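Local coordinates for protein threonine synthase (PDB 4F4F) that probably makes L-threonine from O-phospho-L-homoserine and water, releasing phosphate, with pyridoxal 5'-phosphate as cofactor, in the last step of threonine biosynthesis, at residues E46-L51 against G275-Q280; Y130-R135 against D161-F166; T241-L246 against R251-T256. All blocks are in the same frame, centred on the assembly; numbering follows the deposited sequence.

Contact 1 of 3, residues E46-L51 against G275-Q280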
ATOM      1  N   GLU A  46      28.844   1.595  -3.625  1.00 17.74           N
ATOM      2  CA  GLU A  46      29.183   2.602  -4.652  1.00 18.33           C
ATOM      3  C   GLU A  46      28.002   2.885  -5.586  1.00 17.24           C
ATOM      4  O   GLU A  46      27.836   4.003  -6.014  1.00 16.44           O
ATOM      5  CB  GLU A  46      30.396   2.161  -5.507  1.00 19.84           C
ATOM      6  CG  GLU A  46      31.705   2.350  -4.819  1.00 21.47           C
ATOM      7  CD  GLU A  46      32.006   3.810  -4.600  1.00 22.36           C
ATOM      8  OE1 GLU A  46      31.672   4.648  -5.458  1.00 23.98           O
ATOM      9  OE2 GLU A  46      32.555   4.118  -3.554  1.00 23.61           O
ATOM     10  N   GLN A  47      27.204   1.854  -5.904  1.00 16.67           N
ATOM     11  CA  GLN A  47      26.048   2.033  -6.752  1.00 16.16           C
ATOM     12  C   GLN A  47      25.010   2.886  -6.026  1.00 14.88           C
ATOM     13  O   GLN A  47      24.305   3.640  -6.665  1.00 14.20           O
ATOM     14  CB  GLN A  47      25.427   0.700  -7.211  1.00 16.66           C
ATOM     15  CG  GLN A  47      26.194   0.062  -8.341  1.00 18.19           C
ATOM     16  CD  GLN A  47      26.043  -1.450  -8.484  1.00 19.22           C
ATOM     17  OE1 GLN A  47      25.496  -2.156  -7.631  1.00 18.72           O
ATOM     18  NE2 GLN A  47      26.610  -1.963  -9.586  1.00 20.91           N
ATOM     19  N   ILE A  48      24.935   2.780  -4.702  1.00 14.12           N
ATOM     20  CA  ILE A  48      24.026   3.643  -3.938  1.00 13.61           C
ATOM     21  C   ILE A  48      24.601   5.065  -3.872  1.00 13.82           C
ATOM     22  O   ILE A  48      23.874   6.047  -4.085  1.00 13.04           O
ATOM     23  CB  ILE A  48      23.702   3.070  -2.528  1.00 13.38           C
ATOM     24  CG1 ILE A  48      22.989   1.706  -2.649  1.00 13.10           C
ATOM     25  CG2 ILE A  48      22.892   4.084  -1.720  1.00 12.82           C
ATOM     26  CD1 ILE A  48      22.876   0.963  -1.313  1.00 13.16           C
ATOM     27  N   ARG A  49      25.903   5.183  -3.604  1.00 14.91           N
ATOM     28  CA  ARG A  49      26.536   6.517  -3.647  1.00 15.64           C
ATOM     29  C   ARG A  49      26.272   7.220  -4.982  1.00 15.10           C
ATOM     30  O   ARG A  49      26.028   8.429  -5.012  1.00 14.70           O
ATOM     31  CB  ARG A  49      28.012   6.463  -3.329  1.00 17.54           C
ATOM     32  CG  ARG A  49      28.305   6.161  -1.859  1.00 18.78           C
ATOM     33  CD  ARG A  49      29.751   6.387  -1.451  1.00 20.86           C
ATOM     34  NE  ARG A  49      30.001   5.671  -0.208  1.00 21.70           N
ATOM     35  CZ  ARG A  49      30.420   4.401  -0.140  1.00 23.80           C
ATOM     36  NH1 ARG A  49      30.727   3.709  -1.246  1.00 24.71           N
ATOM     37  NH2 ARG A  49      30.584   3.809   1.050  1.00 24.33           N
ATOM     38  N   ALA A  50      26.234   6.446  -6.058  1.00 15.10           N
ATOM     39  CA  ALA A  50      25.996   6.996  -7.397  1.00 15.48           C
ATOM     40  C   ALA A  50      24.597   7.591  -7.570  1.00 14.84           C
ATOM     41  O   ALA A  50      24.380   8.371  -8.471  1.00 14.80           O
ATOM     42  CB  ALA A  50      26.295   5.956  -8.493  1.00 16.02           C
ATOM     43  N   LEU A  51      23.666   7.253  -6.689  1.00 14.42           N
ATOM     44  CA  LEU A  51      22.299   7.812  -6.716  1.00 14.18           C
ATOM     45  C   LEU A  51      22.194   9.203  -6.092  1.00 14.58           C
ATOM     46  O   LEU A  51      21.152   9.873  -6.225  1.00 14.22           O
ATOM     47  CB  LEU A  51      21.340   6.859  -5.990  1.00 13.39           C
ATOM     48  CG  LEU A  51      21.247   5.489  -6.658  1.00 13.57           C
ATOM     49  CD1 LEU A  51      20.313   4.593  -5.878  1.00 13.17           C
ATOM     50  CD2 LEU A  51      20.890   5.588  -8.133  1.00 13.63           C
ATOM     51  N   GLY A 275      20.391  -4.145  -0.793  1.00 10.96           N
ATOM     52  CA  GLY A 275      21.672  -3.594  -0.319  1.00 11.30           C
ATOM     53  C   GLY A 275      21.576  -2.272   0.415  1.00 11.30           C
ATOM     54  O   GLY A 275      22.569  -1.767   0.871  1.00 11.80           O
ATOM     55  N   LEU A 276      20.379  -1.697   0.556  1.00 11.07           N
ATOM     56  CA  LEU A 276      20.246  -0.480   1.311  1.00 10.94           C
ATOM     57  C   LEU A 276      20.544  -0.738   2.789  1.00 11.34           C
ATOM     58  O   LEU A 276      19.894  -1.583   3.444  1.00 11.33           O
ATOM     59  CB  LEU A 276      18.857   0.127   1.112  1.00 10.47           C
ATOM     60  CG  LEU A 276      18.701   1.550   1.641  1.00 10.49           C
ATOM     61  CD1 LEU A 276      19.595   2.549   0.863  1.00 10.60           C
ATOM     62  CD2 LEU A 276      17.208   1.942   1.592  1.00 10.16           C
ATOM     63  N   PRO A 277      21.516   0.010   3.359  1.00 11.98           N
ATOM     64  CA  PRO A 277      21.831  -0.250   4.758  1.00 12.50           C
ATOM     65  C   PRO A 277      20.727   0.198   5.732  1.00 12.90           C
ATOM     66  O   PRO A 277      20.506   1.397   5.920  1.00 13.23           O
ATOM     67  CB  PRO A 277      23.113   0.548   4.971  1.00 12.83           C
ATOM     68  CG  PRO A 277      23.721   0.613   3.611  1.00 12.75           C
ATOM     69  CD  PRO A 277      22.545   0.879   2.737  1.00 12.28           C
ATOM     70  N   ILE A 278      20.050  -0.766   6.331  1.00 13.31           N
ATOM     71  CA  ILE A 278      18.915  -0.487   7.205  1.00 13.63           C
ATOM     72  C   ILE A 278      19.221  -1.143   8.523  1.00 14.61           C
ATOM     73  O   ILE A 278      19.733  -2.285   8.576  1.00 15.09           O
ATOM     74  CB  ILE A 278      17.579  -0.982   6.590  1.00 13.27           C
ATOM     75  CG1 ILE A 278      17.160  -0.057   5.433  1.00 12.98           C
ATOM     76  CG2 ILE A 278      16.444  -1.026   7.601  1.00 12.72           C
ATOM     77  CD1 ILE A 278      15.938  -0.524   4.670  1.00 12.93           C
ATOM     78  N   GLU A 279      18.934  -0.434   9.593  1.00 15.34           N
ATOM     79  CA  GLU A 279      19.191  -0.940  10.931  1.00 16.23           C
ATOM     80  C   GLU A 279      17.904  -1.619  11.404  1.00 16.33           C
ATOM     81  O   GLU A 279      17.771  -2.835  11.282  1.00 17.11           O
ATOM     82  CB  GLU A 279      19.705   0.189  11.833  1.00 17.85           C
ATOM     83  CG  GLU A 279      19.800  -0.107  13.332  1.00 19.32           C
ATOM     84  CD  GLU A 279      20.635   0.937  14.101  1.00 20.86           C
ATOM     85  OE1 GLU A 279      20.135   1.727  14.991  1.00 23.03           O
ATOM     86  OE2 GLU A 279      21.831   0.953  13.808  1.00 21.94           O
ATOM     87  N   GLN A 280      16.914  -0.845  11.842  1.00 16.00           N
ATOM     88  CA  GLN A 280      15.647  -1.417  12.280  1.00 15.59           C
ATOM     89  C   GLN A 280      14.550  -1.178  11.267  1.00 14.75           C
ATOM     90  O   GLN A 280      14.489  -0.092  10.638  1.00 13.94           O
ATOM     91  CB  GLN A 280      15.197  -0.771  13.571  1.00 16.49           C
ATOM     92  CG  GLN A 280      16.022  -1.096  14.816  1.00 17.91           C
ATOM     93  CD  GLN A 280      15.450  -0.415  16.061  1.00 18.69           C
ATOM     94  OE1 GLN A 280      15.682   0.772  16.301  1.00 20.46           O
ATOM     95  NE2 GLN A 280      14.702  -1.162  16.848  1.00 19.81           N
TER
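Ile48 reaches across to Gly275, Leu276 and Pro277 with a single methyl group. Its CD1 carries every close approach between the two segments, and no hydrogen bond joins them. The nearest partner is the backbone of Gly275: Ile48 CD1 lies 3.5 Å from Gly275 O. Ile48 CD1 also meets the flank of the pyrrolidine ring, 4.1 Å from Pro277 CD, and the end of one leucine branch, 4.2 Å from Leu276 CD1. The side chain of Ile48 stands nearly fully extended along CG1, with CD1 anti to CA (chi2 169°), which extends the methyl toward Gly275-Pro277. Leu276 bends its end back toward the isoleucine, and it also touches Phe240 and Ala243 of helix 236-245 and Ala271 of helix 263-274. Ile48 also touches Phe43, Pro249 and Leu244, and Pro249 meets Pro277 as well. At the surface of the short helix Arg49 pairs with Glu46, Arg49 NH1 to Glu46 OE2 3.0 Å, and its NH2 makes a second salt bridge to Asp250, so that one guanidinium links the helix to the loop that holds Asp250. Gly275 owes its place to the backbone: its positive phi of 121° closes helix 263-274, where a CB would jam against the preceding carbonyl oxygen. The chain then straightens through Leu276 and Pro277 into strand 278-285. The arrangement is a Schellman motif ending the helix of a beta-alpha-beta unit, with an isoleucine from the N-terminal threonine synthase region laid against the turn.

Contact 2 of 3, residues Y130-R135 against D161-F166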
ATOM      1  N   TYR A 130       0.211  -0.040 -20.023  1.00 16.43           N
ATOM      2  CA  TYR A 130       1.244  -0.338 -20.991  1.00 16.63           C
ATOM      3  C   TYR A 130       1.245  -1.835 -21.320  1.00 15.60           C
ATOM      4  O   TYR A 130       1.278  -2.214 -22.499  1.00 15.21           O
ATOM      5  CB  TYR A 130       2.637   0.125 -20.510  1.00 17.12           C
ATOM      6  CG  TYR A 130       3.700  -0.254 -21.492  1.00 18.25           C
ATOM      7  CD1 TYR A 130       4.342  -1.481 -21.386  1.00 18.78           C
ATOM      8  CD2 TYR A 130       4.018   0.575 -22.571  1.00 19.49           C
ATOM      9  CE1 TYR A 130       5.308  -1.858 -22.304  1.00 19.81           C
ATOM     10  CE2 TYR A 130       4.978   0.197 -23.504  1.00 20.22           C
ATOM     11  CZ  TYR A 130       5.610  -1.027 -23.358  1.00 20.30           C
ATOM     12  OH  TYR A 130       6.562  -1.467 -24.269  1.00 21.60           O
ATOM     13  N   VAL A 131       1.210  -2.681 -20.289  1.00 14.47           N
ATOM     14  CA  VAL A 131       1.201  -4.131 -20.513  1.00 14.27           C
ATOM     15  C   VAL A 131      -0.030  -4.590 -21.312  1.00 14.59           C
ATOM     16  O   VAL A 131       0.084  -5.415 -22.241  1.00 14.87           O
ATOM     17  CB  VAL A 131       1.308  -4.898 -19.177  1.00 13.94           C
ATOM     18  CG1 VAL A 131       0.990  -6.368 -19.387  1.00 14.06           C
ATOM     19  CG2 VAL A 131       2.674  -4.642 -18.540  1.00 13.42           C
ATOM     20  N   LEU A 132      -1.210  -4.076 -20.946  1.00 14.29           N
ATOM     21  CA  LEU A 132      -2.449  -4.361 -21.662  1.00 14.94           C
ATOM     22  C   LEU A 132      -2.350  -3.936 -23.139  1.00 15.75           C
ATOM     23  O   LEU A 132      -2.658  -4.722 -24.014  1.00 16.10           O
ATOM     24  CB  LEU A 132      -3.643  -3.659 -20.984  1.00 14.79           C
ATOM     25  CG  LEU A 132      -4.058  -4.165 -19.587  1.00 14.36           C
ATOM     26  CD1 LEU A 132      -5.076  -3.209 -18.950  1.00 14.42           C
ATOM     27  CD2 LEU A 132      -4.648  -5.584 -19.654  1.00 14.45           C
ATOM     28  N   ALA A 133      -1.921  -2.706 -23.402  1.00 16.35           N
ATOM     29  CA  ALA A 133      -1.739  -2.229 -24.782  1.00 17.44           C
ATOM     30  C   ALA A 133      -0.840  -3.160 -25.566  1.00 18.02           C
ATOM     31  O   ALA A 133      -1.135  -3.483 -26.724  1.00 18.42           O
ATOM     32  CB  ALA A 133      -1.148  -0.818 -24.827  1.00 17.62           C
ATOM     33  N   GLN A 134       0.276  -3.557 -24.962  1.00 18.05           N
ATOM     34  CA  GLN A 134       1.248  -4.395 -25.672  1.00 19.41           C
ATOM     35  C   GLN A 134       0.655  -5.739 -26.067  1.00 19.51           C
ATOM     36  O   GLN A 134       1.116  -6.331 -27.042  1.00 19.15           O
ATOM     37  CB  GLN A 134       2.558  -4.598 -24.873  1.00 20.40           C
ATOM     38  CG  GLN A 134       3.469  -3.368 -24.843  1.00 21.89           C
ATOM     39  CD  GLN A 134       3.975  -2.875 -26.211  1.00 24.32           C
ATOM     40  OE1 GLN A 134       3.735  -1.700 -26.631  1.00 27.20           O
ATOM     41  NE2 GLN A 134       4.686  -3.747 -26.920  1.00 26.61           N
ATOM     42  N   ARG A 135      -0.369  -6.196 -25.341  1.00 19.31           N
ATOM     43  CA  ARG A 135      -1.052  -7.461 -25.640  1.00 20.98           C
ATOM     44  C   ARG A 135      -2.374  -7.291 -26.335  1.00 20.54           C
ATOM     45  O   ARG A 135      -3.082  -8.263 -26.516  1.00 19.88           O
ATOM     46  CB  ARG A 135      -1.360  -8.209 -24.349  1.00 22.76           C
ATOM     47  CG  ARG A 135      -0.133  -8.581 -23.624  1.00 24.74           C
ATOM     48  CD  ARG A 135      -0.504  -9.237 -22.321  1.00 26.63           C
ATOM     49  NE  ARG A 135       0.742  -9.505 -21.654  1.00 28.89           N
ATOM     50  CZ  ARG A 135       0.922 -10.458 -20.753  1.00 30.92           C
ATOM     51  NH1 ARG A 135      -0.078 -11.280 -20.430  1.00 31.02           N
ATOM     52  NH2 ARG A 135       2.124 -10.591 -20.204  1.00 32.18           N
ATOM     53  N   ASP A 161      -5.955   4.513 -20.777  1.00 22.88           N
ATOM     54  CA  ASP A 161      -6.521   4.178 -22.066  1.00 25.18           C
ATOM     55  C   ASP A 161      -7.197   2.789 -22.090  1.00 23.46           C
ATOM     56  O   ASP A 161      -8.218   2.619 -22.745  1.00 23.87           O
ATOM     57  CB  ASP A 161      -5.443   4.258 -23.160  1.00 28.11           C
ATOM     58  CG  ASP A 161      -4.768   5.652 -23.247  1.00 30.92           C
ATOM     59  OD1 ASP A 161      -5.407   6.687 -22.923  1.00 32.21           O
ATOM     60  OD2 ASP A 161      -3.586   5.709 -23.668  1.00 33.65           O
ATOM     61  N   ASN A 162      -6.638   1.816 -21.378  1.00 21.24           N
ATOM     62  CA  ASN A 162      -6.998   0.403 -21.573  1.00 20.97           C
ATOM     63  C   ASN A 162      -7.814  -0.236 -20.432  1.00 19.59           C
ATOM     64  O   ASN A 162      -8.036  -1.454 -20.443  1.00 19.12           O
ATOM     65  CB  ASN A 162      -5.735  -0.411 -21.867  1.00 21.74           C
ATOM     66  CG  ASN A 162      -5.028   0.083 -23.122  1.00 23.97           C
ATOM     67  OD1 ASN A 162      -3.833   0.387 -23.126  1.00 26.57           O
ATOM     68  ND2 ASN A 162      -5.777   0.223 -24.163  1.00 24.67           N
ATOM     69  N   THR A 163      -8.272   0.606 -19.504  1.00 18.02           N
ATOM     70  CA  THR A 163      -9.021   0.166 -18.321  1.00 17.50           C
ATOM     71  C   THR A 163     -10.259   1.030 -18.098  1.00 17.23           C
ATOM     72  O   THR A 163     -10.330   2.174 -18.577  1.00 17.53           O
ATOM     73  CB  THR A 163      -8.161   0.179 -17.039  1.00 16.72           C
ATOM     74  OG1 THR A 163      -7.632   1.494 -16.820  1.00 17.07           O
ATOM     75  CG2 THR A 163      -7.035  -0.843 -17.140  1.00 17.05           C
ATOM     76  N   ASP A 164     -11.267   0.406 -17.480  1.00 16.83           N
ATOM     77  CA  ASP A 164     -12.449   1.077 -16.922  1.00 16.35           C
ATOM     78  C   ASP A 164     -12.476   0.577 -15.471  1.00 14.98           C
ATOM     79  O   ASP A 164     -12.215  -0.618 -15.200  1.00 14.96           O
ATOM     80  CB  ASP A 164     -13.726   0.681 -17.667  1.00 17.81           C
ATOM     81  CG  ASP A 164     -13.703   1.128 -19.128  1.00 20.10           C
ATOM     82  OD1 ASP A 164     -13.796   2.336 -19.374  1.00 20.70           O
ATOM     83  OD2 ASP A 164     -13.543   0.279 -20.037  1.00 22.21           O
ATOM     84  N   ILE A 165     -12.755   1.481 -14.553  1.00 13.74           N
ATOM     85  CA  ILE A 165     -12.735   1.150 -13.150  1.00 13.00           C
ATOM     86  C   ILE A 165     -14.095   1.366 -12.498  1.00 12.72           C
ATOM     87  O   ILE A 165     -14.770   2.385 -12.748  1.00 13.47           O
ATOM     88  CB  ILE A 165     -11.596   1.909 -12.425  1.00 12.46           C
ATOM     89  CG1 ILE A 165     -11.511   1.488 -10.942  1.00 12.18           C
ATOM     90  CG2 ILE A 165     -11.806   3.396 -12.596  1.00 12.54           C
ATOM     91  CD1 ILE A 165     -10.204   1.746 -10.210  1.00 11.96           C
ATOM     92  N   PHE A 166     -14.506   0.367 -11.717  1.00 12.67           N
ATOM     93  CA  PHE A 166     -15.755   0.375 -10.992  1.00 12.65           C
ATOM     94  C   PHE A 166     -15.430   0.121  -9.512  1.00 12.13           C
ATOM     95  O   PHE A 166     -14.850  -0.908  -9.157  1.00 12.77           O
ATOM     96  CB  PHE A 166     -16.709  -0.729 -11.514  1.00 13.09           C
ATOM     97  CG  PHE A 166     -16.979  -0.639 -12.993  1.00 13.85           C
ATOM     98  CD1 PHE A 166     -15.995  -0.988 -13.905  1.00 14.36           C
ATOM     99  CD2 PHE A 166     -18.188  -0.167 -13.470  1.00 14.47           C
ATOM    100  CE1 PHE A 166     -16.234  -0.867 -15.273  1.00 15.54           C
ATOM    101  CE2 PHE A 166     -18.428  -0.053 -14.820  1.00 15.62           C
ATOM    102  CZ  PHE A 166     -17.461  -0.415 -15.733  1.00 15.79           C
TER
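Leu132, on the last turn of helix 117-134, leans over the start of strand 163-170. Leu132 CB lies 4.0 Å from Asn162 CB, where the two side chains meet near their roots. From there CG stands anti to the carbonyl carbon (chi1 -68°), and the CD1 branch runs on toward the strand. At its end the branch packs against the methyl of Thr163: Leu132 CD1 is 3.6 Å from Thr163 CG2, the two side chains crossing at about a right angle. Leu132 CD1 also lies 3.8 Å from Asn162 O, a plain van der Waals approach to a carbonyl. One residue on, Ala133 adds a smaller, more exposed contact beside Asn162. Ala139 touches both Leu132 and Thr163, and Phe157 of helix 148-157 also meets Thr163, adding apolar neighbours. Asp129, one turn before Ala133, accepts hydrogen bonds from the backbone N of both Asp161 and Asn162, tying the loop to the same helix. Across the two segments there is no hydrogen bond: methyl and methylene groups make the inner contact, which therefore relies on shape and burial, while Asp129 supplies polar ties beside it.

Contact 3 of 3, residues T241-L246 against R251-T256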
ATOM      1  N   THR A 241      15.216   6.868  -1.350  1.00  9.98           N
ATOM      2  CA  THR A 241      15.334   8.339  -1.426  1.00 10.29           C
ATOM      3  C   THR A 241      15.488   8.952  -0.016  1.00 10.36           C
ATOM      4  O   THR A 241      16.318   9.848   0.198  1.00 10.82           O
ATOM      5  CB  THR A 241      14.200   8.972  -2.236  1.00 10.47           C
ATOM      6  OG1 THR A 241      12.919   8.709  -1.606  1.00 10.29           O
ATOM      7  CG2 THR A 241      14.231   8.449  -3.709  1.00 10.36           C
ATOM      8  N   ALA A 242      14.688   8.501   0.939  1.00 10.11           N
ATOM      9  CA  ALA A 242      14.844   8.952   2.326  1.00 10.20           C
ATOM     10  C   ALA A 242      16.235   8.628   2.875  1.00 10.28           C
ATOM     11  O   ALA A 242      16.886   9.493   3.455  1.00 10.32           O
ATOM     12  CB  ALA A 242      13.769   8.326   3.209  1.00 10.18           C
ATOM     13  N   ALA A 243      16.706   7.398   2.669  1.00 10.12           N
ATOM     14  CA  ALA A 243      17.992   6.976   3.214  1.00 10.29           C
ATOM     15  C   ALA A 243      19.126   7.758   2.541  1.00 10.56           C
ATOM     16  O   ALA A 243      20.114   8.132   3.200  1.00 10.71           O
ATOM     17  CB  ALA A 243      18.210   5.465   3.059  1.00 10.17           C
ATOM     18  N   LEU A 244      18.984   8.066   1.254  1.00 10.59           N
ATOM     19  CA  LEU A 244      19.991   8.879   0.567  1.00 11.16           C
ATOM     20  C   LEU A 244      20.053  10.295   1.136  1.00 11.38           C
ATOM     21  O   LEU A 244      21.135  10.874   1.280  1.00 11.84           O
ATOM     22  CB  LEU A 244      19.698   8.970  -0.935  1.00 11.35           C
ATOM     23  CG  LEU A 244      19.985   7.743  -1.771  1.00 11.49           C
ATOM     24  CD1 LEU A 244      19.269   7.864  -3.157  1.00 11.54           C
ATOM     25  CD2 LEU A 244      21.521   7.565  -1.885  1.00 11.98           C
ATOM     26  N   SER A 245      18.913  10.858   1.525  1.00 11.47           N
ATOM     27  CA  SER A 245      18.923  12.193   2.113  1.00 11.67           C
ATOM     28  C   SER A 245      19.746  12.170   3.408  1.00 11.89           C
ATOM     29  O   SER A 245      20.431  13.128   3.710  1.00 11.87           O
ATOM     30  CB  SER A 245      17.500  12.713   2.407  1.00 11.70           C
ATOM     31  OG  SER A 245      16.749  12.929   1.214  1.00 11.92           O
ATOM     32  N   LEU A 246      19.674  11.062   4.150  1.00 11.77           N
ATOM     33  CA  LEU A 246      20.357  10.931   5.423  1.00 12.16           C
ATOM     34  C   LEU A 246      21.753  10.336   5.399  1.00 12.50           C
ATOM     35  O   LEU A 246      22.391  10.157   6.454  1.00 12.74           O
ATOM     36  CB  LEU A 246      19.456  10.184   6.431  1.00 12.02           C
ATOM     37  CG  LEU A 246      18.049  10.779   6.499  1.00 11.92           C
ATOM     38  CD1 LEU A 246      17.166   9.863   7.348  1.00 12.00           C
ATOM     39  CD2 LEU A 246      18.097  12.206   7.013  1.00 12.14           C
ATOM     40  N   ARG A 251      25.878   5.494   6.336  1.00 16.83           N
ATOM     41  CA  ARG A 251      25.358   5.069   7.623  1.00 17.26           C
ATOM     42  C   ARG A 251      24.013   4.391   7.405  1.00 15.90           C
ATOM     43  O   ARG A 251      23.311   4.677   6.442  1.00 15.58           O
ATOM     44  CB  ARG A 251      25.263   6.249   8.581  1.00 18.12           C
ATOM     45  CG  ARG A 251      24.252   7.279   8.221  1.00 18.68           C
ATOM     46  CD  ARG A 251      24.155   8.291   9.331  1.00 19.80           C
ATOM     47  NE  ARG A 251      23.331   9.413   8.953  1.00 20.18           N
ATOM     48  CZ  ARG A 251      22.749  10.234   9.806  1.00 20.56           C
ATOM     49  NH1 ARG A 251      22.038  11.224   9.337  1.00 20.72           N
ATOM     50  NH2 ARG A 251      22.880  10.086  11.126  1.00 21.51           N
ATOM     51  N   ALA A 252      23.681   3.485   8.302  1.00 15.45           N
ATOM     52  CA  ALA A 252      22.413   2.786   8.237  1.00 14.73           C
ATOM     53  C   ALA A 252      21.297   3.694   8.727  1.00 14.04           C
ATOM     54  O   ALA A 252      21.508   4.570   9.585  1.00 14.32           O
ATOM     55  CB  ALA A 252      22.493   1.541   9.098  1.00 15.13           C
ATOM     56  N   VAL A 253      20.105   3.438   8.227  1.00 13.15           N
ATOM     57  CA  VAL A 253      18.908   4.202   8.552  1.00 12.75           C
ATOM     58  C   VAL A 253      17.847   3.236   9.053  1.00 12.49           C
ATOM     59  O   VAL A 253      17.811   2.066   8.637  1.00 12.41           O
ATOM     60  CB  VAL A 253      18.422   4.978   7.296  1.00 12.32           C
ATOM     61  CG1 VAL A 253      17.069   5.673   7.561  1.00 12.09           C
ATOM     62  CG2 VAL A 253      19.465   6.030   6.900  1.00 12.30           C
ATOM     63  N   SER A 254      17.017   3.690   9.989  1.00 12.63           N
ATOM     64  CA  SER A 254      15.904   2.887  10.491  1.00 12.56           C
ATOM     65  C   SER A 254      14.569   3.459  10.033  1.00 12.14           C
ATOM     66  O   SER A 254      14.427   4.681   9.793  1.00 12.02           O
ATOM     67  CB  SER A 254      15.943   2.769  12.023  1.00 12.93           C
ATOM     68  OG  SER A 254      17.064   2.039  12.443  1.00 13.54           O
ATOM     69  N   PHE A 255      13.589   2.580   9.899  1.00 11.70           N
ATOM     70  CA  PHE A 255      12.255   2.981   9.494  1.00 11.55           C
ATOM     71  C   PHE A 255      11.179   2.397  10.396  1.00 11.98           C
ATOM     72  O   PHE A 255      11.214   1.214  10.742  1.00 12.05           O
ATOM     73  CB  PHE A 255      11.953   2.538   8.074  1.00 11.29           C
ATOM     74  CG  PHE A 255      12.829   3.176   7.024  1.00 11.09           C
ATOM     75  CD1 PHE A 255      14.064   2.653   6.720  1.00 11.12           C
ATOM     76  CD2 PHE A 255      12.394   4.282   6.332  1.00 11.22           C
ATOM     77  CE1 PHE A 255      14.846   3.210   5.734  1.00 11.07           C
ATOM     78  CE2 PHE A 255      13.184   4.871   5.361  1.00 11.04           C
ATOM     79  CZ  PHE A 255      14.413   4.325   5.068  1.00 11.03           C
ATOM     80  N   THR A 256      10.182   3.216  10.702  1.00 12.30           N
ATOM     81  CA  THR A 256       8.980   2.743  11.356  1.00 12.45           C
ATOM     82  C   THR A 256       7.792   2.988  10.447  1.00 12.34           C
ATOM     83  O   THR A 256       7.608   4.085   9.924  1.00 12.23           O
ATOM     84  CB  THR A 256       8.787   3.445  12.728  1.00 12.87           C
ATOM     85  OG1 THR A 256       9.927   3.193  13.551  1.00 12.88           O
ATOM     86  CG2 THR A 256       7.508   2.952  13.464  1.00 13.08           C
TER
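A helix packs here on the strand that follows it, an inner strand of the mixed sheet in the pyridoxal-phosphate enzyme region, the two joined by a short connection, 246-252. The axes of the short segments 241-245 and 253-256 approach to 9.3 Å at 137°, closer to antiparallel than perpendicular. Ala243 sits over Val253: Ala243 CB meets Val253 CG2 at 4.1 Å, the CG2 branch lying anti to the carbonyl carbon of the valine. Leu246 crosses Val253 at about a right angle, Leu246 CB 4.2 Å from Val253 CG2. Phe255 presents the edge of its ring, not a face, to the helix, with Phe255 CE2 4.1 Å from Ala242 CB and Ala243 CB beside it near the ring plane. Beyond the apolar contacts lies a polar grip. Arg251, extended from CG to NE, takes Leu246 O side-on with two nitrogens, Arg251 NE at 2.8 Å (N-H...O 159°) and Arg251 NH1 at 3.1 Å, the latter more bent at 137°. The oxygen lies in the guanidinium plane, so both N-H groups converge on one backbone carbonyl oxygen. The Phe255 side chain is about 12 Å from the bound pyridoxal phosphate, and Tyr239 meets its ring edge-to-face. Strand 253-258 is flanked in the sheet by 278-285 and 409-413; Val410 of the latter touches both Leu246 and Phe255, while Val59 of helix 56-64 packs on Leu244.

Contacts 1 and 3 are close neighbours, their centres 9 Å apart, and meet in the same mixed sheet: strands 278-285 and 253-258 lie side by side, with probable backbone hydrogen bonds Glu279 N to Val253 O and Gln280 O to Phe255 N. Contact 2 belongs to the other, parallel sheet through strand 163-170, about 35 Å from each of them, centre to centre. In chain order helix 45-49, in the N-terminal region, comes first, then contact 2, then contact 3, and contact 1 closes around both when 275-280 returns to it. The contacts thus mark two separate sheets, their own strands lying in the pyridoxal-phosphate enzyme range, and contact 1 brings in the N-terminal region.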